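Local coordinates for kelch domain-containing protein (Colletotrichum graminicola M1.001, PDB 5C86) that probably oxidises alcohols at a copper site, as a fungal member of the AA5 galactose oxidase and glyoxal oxidase family, at residues 244-256 with 268-280. Sequence-based numbering, arbitrary orientation.
Sequences GYTGYDSTSNAHI and VQKLANGKYNRGF
Strands 254-256 and 268-270 run antiparallel, their axes 4.7 Å apart at closest and 145° between directions, as the third and fourth (outermost) strands of one four-stranded Kelch beta-propeller blade. Ile256 and Gln269 form a hydrogen-bonded pair, and Leu271 N extends the ladder to Ala254 O; His255 faces Lys270 in the non-hydrogen-bonded pair. On that face His255 CD2 sits 3.5 Å from Val268 CG1 and meets CB of Lys270, whose aliphatic chain suits an exposed edge strand. Ile256 points to the other face, and Leu271 CD1 lies between its CG1 (3.9 Å) and Ala254 CB (3.8 Å), the small methyl letting the leucine close in.

Polar side chains and two backbone bonds, Gly274 N to Ser252 O and Arg278 N to Thr251 O, join the loops. Asn273 suits this turn because its amide nitrogen can donate twice: ND2 reaches Ser252 OG at 2.8 Å, nearly in its amide plane, and Asn253 OD1 on a lone pair, the two amide planes 81° apart. Asn253 spends its own ND2 on Asp218, in the loop leading into this blade, and a water accepts from Ala254 N and Lys270 NZ and lies near Leu271 O and Asn273 OD1. With CG wedged between backbone N and carbonyl carbon (chi1 54°), Asn277 turns ND2 back to Ser250 O, 3.0 Å away and above the carbonyl plane. Gly279, having no side chain, brings its N within 3.3 Å of Ser250 CB.

Tyr245 lies beside Tyr120 and His423, which bind copper in the metal-loaded protein, not in this apo form; its hydroxyl bonds Tyr334 and His178. Phe280 crosses it at about a right angle, its ring edge facing Tyr245 O, a buried carbonyl lacking any hydrogen-bond partner, with CZ 3.4 Å away.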
loop_
_atom_site.group_PDB
_atom_site.type_symbol
_atom_site.label_atom_id
_atom_site.label_comp_id
_atom_site.label_asym_id
_atom_site.label_seq_id
_atom_site.Cartn_x
_atom_site.Cartn_y
_atom_site.Cartn_z
ATOM N N GLY A 244 9.238 -15.876 11.719
ATOM C CA GLY A 244 8.953 -15.032 12.831
ATOM C C GLY A 244 9.249 -13.596 12.518
ATOM O O GLY A 244 9.941 -13.319 11.552
ATOM N N TYR A 245 8.789 -12.724 13.382
ATOM C CA TYR A 245 9.047 -11.271 13.216
ATOM C C TYR A 245 10.526 -10.969 13.130
ATOM O O TYR A 245 10.982 -10.133 12.344
ATOM C CB TYR A 245 8.351 -10.478 14.326
ATOM C CG TYR A 245 7.961 -9.068 13.988
ATOM C CD1 TYR A 245 8.892 -8.026 13.887
ATOM C CD2 TYR A 245 6.664 -8.754 13.762
ATOM C CE1 TYR A 245 8.473 -6.748 13.506
ATOM C CE2 TYR A 245 6.231 -7.512 13.429
ATOM C CZ TYR A 245 7.122 -6.488 13.278
ATOM O OH TYR A 245 6.744 -5.224 12.934
ATOM N N THR A 246 11.312 -11.665 13.963
ATOM C CA THR A 246 12.755 -11.550 13.956
ATOM C C THR A 246 13.346 -12.904 14.200
ATOM O O THR A 246 12.677 -13.873 14.613
ATOM C CB THR A 246 13.297 -10.610 15.070
ATOM O OG1 THR A 246 12.959 -11.159 16.349
ATOM C CG2 THR A 246 12.759 -9.228 14.943
ATOM N N GLY A 247 14.605 -12.954 13.927
ATOM C CA GLY A 247 15.412 -14.118 14.301
ATOM C C GLY A 247 15.608 -15.199 13.263
ATOM O O GLY A 247 16.423 -16.116 13.471
ATOM N N TYR A 248 14.906 -15.125 12.158
ATOM C CA TYR A 248 15.041 -16.086 11.078
ATOM C C TYR A 248 15.518 -15.424 9.820
ATOM O O TYR A 248 15.372 -14.232 9.629
ATOM C CB TYR A 248 13.672 -16.660 10.772
ATOM C CG TYR A 248 13.092 -17.483 11.883
ATOM C CD1 TYR A 248 13.412 -18.838 11.974
ATOM C CD2 TYR A 248 12.330 -16.922 12.845
ATOM C CE1 TYR A 248 12.895 -19.609 13.009
ATOM C CE2 TYR A 248 11.785 -17.677 13.873
ATOM C CZ TYR A 248 12.111 -19.003 13.949
ATOM O OH TYR A 248 11.588 -19.740 14.967
ATOM N N ASP A 249 15.977 -16.254 8.889
ATOM C CA ASP A 249 16.323 -15.762 7.531
ATOM C C ASP A 249 15.013 -15.591 6.791
ATOM O O ASP A 249 14.162 -16.473 6.860
ATOM C CB ASP A 249 17.212 -16.721 6.743
ATOM C CG ASP A 249 18.653 -16.666 7.212
ATOM O OD1 ASP A 249 19.232 -15.551 7.348
ATOM O OD2 ASP A 249 19.225 -17.724 7.395
ATOM N N SER A 250 14.848 -14.449 6.138
ATOM C CA SER A 250 13.687 -14.262 5.270
ATOM C C SER A 250 13.848 -15.209 4.076
ATOM O O SER A 250 14.894 -15.795 3.806
ATOM C CB SER A 250 13.652 -12.836 4.810
ATOM O OG SER A 250 14.802 -12.465 4.064
ATOM N N THR A 251 12.782 -15.312 3.317
ATOM C CA THR A 251 12.806 -16.099 2.071
ATOM C C THR A 251 12.714 -15.255 0.820
ATOM O O THR A 251 12.463 -14.042 0.877
ATOM C CB THR A 251 11.647 -17.095 1.995
ATOM O OG1 THR A 251 10.433 -16.433 1.581
ATOM C CG2 THR A 251 11.461 -17.835 3.248
ATOM N N SER A 252 12.906 -15.928 -0.316
ATOM C CA SER A 252 12.739 -15.363 -1.598
ATOM C C SER A 252 11.542 -16.054 -2.275
ATOM O O SER A 252 11.448 -16.039 -3.511
ATOM C CB SER A 252 14.020 -15.461 -2.459
ATOM O OG SER A 252 14.481 -16.830 -2.485
ATOM N N ASN A 253 10.651 -16.642 -1.494
ATOM C CA ASN A 253 9.513 -17.351 -2.062
ATOM C C ASN A 253 8.540 -16.367 -2.690
ATOM O O ASN A 253 8.261 -15.289 -2.178
ATOM C CB ASN A 253 8.772 -18.176 -1.024
ATOM C CG ASN A 253 9.579 -19.338 -0.476
ATOM O OD1 ASN A 253 10.606 -19.736 -1.008
ATOM N ND2 ASN A 253 9.082 -19.897 0.548
ATOM N N ALA A 254 7.970 -16.751 -3.826
ATOM C CA ALA A 254 7.139 -15.879 -4.704
ATOM C C ALA A 254 5.899 -16.738 -5.099
ATOM O O ALA A 254 6.056 -17.859 -5.591
ATOM C CB ALA A 254 7.885 -15.414 -5.851
ATOM N N HIS A 255 4.720 -16.181 -4.945
ATOM C CA HIS A 255 3.445 -16.866 -5.263
ATOM C C HIS A 255 2.491 -15.898 -5.925
ATOM O O HIS A 255 2.563 -14.666 -5.716
ATOM C CB HIS A 255 2.730 -17.452 -4.067
ATOM C CG HIS A 255 3.484 -18.529 -3.390
ATOM N ND1 HIS A 255 4.516 -18.297 -2.489
ATOM C CD2 HIS A 255 3.400 -19.882 -3.528
ATOM C CE1 HIS A 255 5.007 -19.469 -2.080
ATOM N NE2 HIS A 255 4.346 -20.443 -2.697
ATOM N N ILE A 256 1.632 -16.422 -6.812
ATOM C CA ILE A 256 0.459 -15.709 -7.276
ATOM C C ILE A 256 -0.780 -16.417 -6.776
ATOM O O ILE A 256 -0.920 -17.614 -7.011
ATOM C CB ILE A 256 0.429 -15.588 -8.827
ATOM C CG1 ILE A 256 1.500 -14.643 -9.369
ATOM C CG2 ILE A 256 -0.999 -15.216 -9.300
ATOM C CD1 ILE A 256 1.715 -14.761 -10.882
ATOM N N VAL A 268 -3.327 -21.136 -5.577
ATOM C CA VAL A 268 -1.952 -20.666 -5.348
ATOM C C VAL A 268 -0.984 -21.268 -6.333
ATOM O O VAL A 268 -0.894 -22.506 -6.450
ATOM C CB VAL A 268 -1.499 -20.988 -3.900
ATOM C CG1 VAL A 268 -0.099 -20.464 -3.579
ATOM C CG2 VAL A 268 -2.517 -20.478 -2.894
ATOM N N GLN A 269 -0.252 -20.422 -7.005
ATOM C CA GLN A 269 0.797 -20.821 -7.927
ATOM C C GLN A 269 2.182 -20.380 -7.440
ATOM O O GLN A 269 2.426 -19.216 -7.228
ATOM C CB GLN A 269 0.556 -20.164 -9.321
ATOM C CG GLN A 269 1.558 -20.579 -10.375
ATOM C CD GLN A 269 1.464 -22.078 -10.570
ATOM O OE1 GLN A 269 0.361 -22.595 -10.855
ATOM N NE2 GLN A 269 2.570 -22.795 -10.324
ATOM N N LYS A 270 3.046 -21.315 -7.198
ATOM C CA LYS A 270 4.454 -21.014 -6.925
ATOM C C LYS A 270 5.235 -20.613 -8.107
ATOM O O LYS A 270 5.177 -21.212 -9.199
ATOM C CB LYS A 270 5.078 -22.209 -6.232
ATOM C CG LYS A 270 6.501 -21.996 -5.708
ATOM C CD LYS A 270 6.932 -23.174 -4.840
ATOM C CE LYS A 270 8.343 -22.960 -4.278
ATOM N NZ LYS A 270 8.689 -21.780 -3.364
ATOM N N LEU A 271 6.053 -19.551 -8.006
ATOM C CA LEU A 271 6.872 -19.088 -9.030
ATOM C C LEU A 271 8.329 -19.456 -8.653
ATOM O O LEU A 271 8.598 -19.879 -7.498
ATOM C CB LEU A 271 6.835 -17.555 -9.101
ATOM C CG LEU A 271 5.380 -16.986 -9.183
ATOM C CD1 LEU A 271 5.242 -15.603 -8.596
ATOM C CD2 LEU A 271 5.066 -17.044 -10.661
ATOM N N ALA A 272 9.237 -19.279 -9.593
ATOM C CA ALA A 272 10.653 -19.365 -9.315
ATOM C C ALA A 272 10.944 -18.315 -8.233
ATOM O O ALA A 272 10.359 -17.204 -8.250
ATOM C CB ALA A 272 11.490 -19.124 -10.538
ATOM N N ASN A 273 11.810 -18.653 -7.297
ATOM C CA ASN A 273 12.165 -17.675 -6.281
ATOM C C ASN A 273 12.816 -16.471 -6.872
ATOM O O ASN A 273 13.507 -16.515 -7.909
ATOM C CB ASN A 273 13.135 -18.296 -5.288
ATOM C CG ASN A 273 12.441 -19.165 -4.272
ATOM O OD1 ASN A 273 11.529 -19.934 -4.568
ATOM N ND2 ASN A 273 12.814 -18.971 -2.990
ATOM N N GLY A 274 12.712 -15.321 -6.200
ATOM C CA GLY A 274 13.435 -14.167 -6.592
ATOM C C GLY A 274 14.946 -14.362 -6.215
ATOM O O GLY A 274 15.309 -15.329 -5.565
ATOM N N LYS A 275 15.800 -13.493 -6.734
ATOM C CA LYS A 275 17.199 -13.629 -6.465
ATOM C C LYS A 275 17.556 -13.258 -5.035
ATOM O O LYS A 275 18.530 -13.775 -4.480
ATOM C CB LYS A 275 17.948 -12.756 -7.378
ATOM C CG LYS A 275 19.434 -12.876 -7.281
ATOM C CD LYS A 275 20.114 -11.972 -8.329
ATOM C CE LYS A 275 21.614 -12.236 -8.531
ATOM N NZ LYS A 275 22.264 -12.928 -7.412
ATOM N N TYR A 276 16.779 -12.396 -4.392
ATOM C CA TYR A 276 17.149 -11.863 -3.083
ATOM C C TYR A 276 16.080 -12.141 -2.070
ATOM O O TYR A 276 14.923 -11.683 -2.243
ATOM C CB TYR A 276 17.408 -10.379 -3.234
ATOM C CG TYR A 276 18.493 -10.036 -4.203
ATOM C CD1 TYR A 276 19.838 -10.353 -3.914
ATOM C CD2 TYR A 276 18.219 -9.378 -5.410
ATOM C CE1 TYR A 276 20.826 -10.060 -4.821
ATOM C CE2 TYR A 276 19.202 -9.088 -6.290
ATOM C CZ TYR A 276 20.501 -9.422 -5.980
ATOM O OH TYR A 276 21.509 -9.132 -6.909
ATOM N N ASN A 277 16.409 -12.857 -1.017
ATOM C CA ASN A 277 15.461 -13.077 0.099
ATOM C C ASN A 277 15.271 -11.787 0.907
ATOM O O ASN A 277 16.222 -11.017 1.115
ATOM C CB ASN A 277 15.863 -14.200 0.982
ATOM C CG ASN A 277 17.291 -14.078 1.531
ATOM O OD1 ASN A 277 18.219 -13.678 0.838
ATOM N ND2 ASN A 277 17.441 -14.451 2.806
ATOM N N ARG A 278 14.013 -11.452 1.181
ATOM C CA ARG A 278 13.687 -10.172 1.823
ATOM C C ARG A 278 12.683 -10.272 2.913
ATOM O O ARG A 278 11.564 -10.822 2.717
ATOM C CB ARG A 278 13.073 -9.191 0.814
ATOM C CG ARG A 278 13.975 -8.904 -0.395
ATOM C CD ARG A 278 13.246 -8.033 -1.422
ATOM N NE ARG A 278 13.850 -8.087 -2.749
ATOM C CZ ARG A 278 14.810 -7.299 -3.208
ATOM N NH1 ARG A 278 15.275 -6.323 -2.471
ATOM N NH2 ARG A 278 15.286 -7.488 -4.431
ATOM N N GLY A 279 13.003 -9.676 4.071
ATOM C CA GLY A 279 12.065 -9.352 5.143
ATOM C C GLY A 279 12.116 -7.850 5.380
ATOM O O GLY A 279 13.197 -7.231 5.351
ATOM N N PHE A 280 10.938 -7.267 5.520
ATOM C CA PHE A 280 10.804 -5.784 5.683
ATOM C C PHE A 280 10.970 -5.013 4.376
ATOM O O PHE A 280 11.132 -3.782 4.395
ATOM C CB PHE A 280 11.705 -5.150 6.800
ATOM C CG PHE A 280 11.684 -5.888 8.112
ATOM C CD1 PHE A 280 10.506 -6.245 8.756
ATOM C CD2 PHE A 280 12.892 -6.291 8.705
ATOM C CE1 PHE A 280 10.518 -6.974 9.938
ATOM C CE2 PHE A 280 12.877 -7.017 9.903
ATOM C CZ PHE A 280 11.687 -7.390 10.476
HETATM O O HOH W 1 19.942 -15.476 4.135
HETATM O O HOH W 2 8.853 -19.373 -4.863
#